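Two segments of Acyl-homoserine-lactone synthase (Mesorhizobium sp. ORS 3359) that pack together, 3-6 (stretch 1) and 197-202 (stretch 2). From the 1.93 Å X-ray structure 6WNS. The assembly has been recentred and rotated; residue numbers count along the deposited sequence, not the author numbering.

Stretch 1 3-6: RIHL
Stretch 2 197-202: GAILAD

The two stretches, nearly 200 residues apart in one chain, run parallel: the closest CA pairs advance together, Arg3 with Ile199 (CA to CA 4.8 Å), Ile4 with Leu200 (CA to CA 4.6 Å) and His5 with Ala201 (CA to CA 5.5 Å). Ile4 lies in a strand that continues past Leu6, and its single bridge to Leu200 rests on two hydrogen bonds. Ile4 N donates to Ile199 O (2.7 Å, 165° at hydrogen), and Ala201 N donates to Ile4 O (2.9 Å, 160°). Ile4 O also receives a CA-H...O contact from Leu200 CA (3.4 Å, 143°). Extended torsions carry Ile4 (phi/psi -95/121) and His5 (-111/136); Ile199, at -112/-53, breaks the extended path before Leu200 resumes it at -73/134.

Ile4 is buried, with chi1 and chi2 both m (-61°, -72°). The CA-to-CB bond of Ile4 points sideways, and this conformer brings Ile4 CG1 to 3.3 Å from Ile199 CG2, a tight apolar contact. Ile199 points CB away, with chi1 m (-55°) and chi2 t. Leu200 also points away overall, but with chi1 m (-50°) and chi2 t (179°) its CD2 comes within 3.9 Å of Ile4 CB.

His5 directs CB away, yet chi1 m (-65°) with chi2 -124° lays a ring face over Ala201 CB, which points toward stretch 1. Ala201 CB lies 3.9 Å from the centroid of the His5 ring and 13° off the ring normal, the geometry of a CH-pi contact. His5 ND1 is hydrogen-bonded elsewhere in the structure.

Arg3 (m, m, t, chi4 -87°) extends alongside Ala198, placing one guanidinium face against Ala198 O. Although Arg3 NE is 3.0 Å from Ala198 O, the poor angle excludes a hydrogen bond.

Beyond the bridge, one water accepts from Leu6 N (2.8 Å to the water O) and donates to Ala201 O (3.2 Å), linking the backbones.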

# COMPACT_ATOMS: atom_id res chain seq x y z
N ARG A 3 5.94 14.67 -2.34
CA ARG A 3 5.48 14.17 -3.65
C ARG A 3 5.55 12.64 -3.70
O ARG A 3 6.42 12.03 -3.02
CB ARG A 3 6.34 14.74 -4.79
CG ARG A 3 6.25 16.24 -4.97
CD ARG A 3 4.89 16.66 -5.54
NE ARG A 3 4.84 18.10 -5.71
CZ ARG A 3 4.47 18.99 -4.77
NH1 ARG A 3 4.08 18.61 -3.56
NH2 ARG A 3 4.47 20.28 -5.06
N ILE A 4 4.66 12.03 -4.49
CA ILE A 4 4.53 10.55 -4.59
C ILE A 4 5.37 10.09 -5.78
O ILE A 4 5.17 10.62 -6.91
CB ILE A 4 3.04 10.17 -4.69
CG1 ILE A 4 2.28 10.64 -3.44
CG2 ILE A 4 2.88 8.68 -4.91
CD1 ILE A 4 2.57 9.86 -2.20
N HIS A 5 6.33 9.23 -5.53
CA HIS A 5 7.23 8.66 -6.56
C HIS A 5 6.96 7.16 -6.76
O HIS A 5 6.78 6.41 -5.76
CB HIS A 5 8.68 8.77 -6.14
CG HIS A 5 9.16 10.16 -6.03
ND1 HIS A 5 10.25 10.60 -6.74
CD2 HIS A 5 8.71 11.20 -5.30
CE1 HIS A 5 10.43 11.88 -6.51
NE2 HIS A 5 9.51 12.26 -5.61
N LEU A 6 6.93 6.77 -8.02
CA LEU A 6 6.61 5.40 -8.43
C LEU A 6 7.93 4.71 -8.76
O LEU A 6 8.57 5.10 -9.77
CB LEU A 6 5.72 5.41 -9.67
CG LEU A 6 5.57 4.04 -10.29
CD1 LEU A 6 4.98 3.05 -9.26
CD2 LEU A 6 4.73 4.14 -11.53
N GLY A 197 -1.39 21.26 -4.54
CA GLY A 197 -0.35 21.21 -5.59
C GLY A 197 -0.41 19.84 -6.33
O GLY A 197 -1.45 19.01 -6.19
N ALA A 198 0.62 19.62 -7.21
CA ALA A 198 0.90 18.29 -7.80
C ALA A 198 1.22 17.32 -6.67
O ALA A 198 1.82 17.78 -5.67
CB ALA A 198 2.04 18.39 -8.77
N ILE A 199 0.85 16.03 -6.79
CA ILE A 199 1.20 15.01 -5.77
C ILE A 199 2.21 14.05 -6.42
O ILE A 199 3.30 13.89 -5.86
CB ILE A 199 -0.01 14.25 -5.19
CG1 ILE A 199 -1.10 15.13 -4.61
CG2 ILE A 199 0.44 13.30 -4.10
CD1 ILE A 199 -2.17 14.31 -3.90
N LEU A 200 1.89 13.48 -7.59
CA LEU A 200 2.80 12.53 -8.31
C LEU A 200 3.96 13.28 -8.95
O LEU A 200 3.68 14.27 -9.64
CB LEU A 200 2.03 11.81 -9.43
CG LEU A 200 0.70 11.18 -9.04
CD1 LEU A 200 0.06 10.54 -10.27
CD2 LEU A 200 0.89 10.16 -7.93
N ALA A 201 5.19 12.79 -8.80
CA ALA A 201 6.35 13.09 -9.67
C ALA A 201 6.30 12.19 -10.92
O ALA A 201 6.93 11.10 -10.94
CB ALA A 201 7.63 12.93 -8.88
N ASP A 202 5.56 12.65 -11.93
CA ASP A 202 5.23 12.04 -13.25
C ASP A 202 6.40 12.09 -14.26
O ASP A 202 6.71 11.06 -14.89
CB ASP A 202 4.13 12.87 -13.93
CG ASP A 202 2.69 12.53 -13.61
OD1 ASP A 202 1.89 13.47 -13.53
OD2 ASP A 202 2.38 11.33 -13.49
O HOH W 1 8.32 8.56 -9.59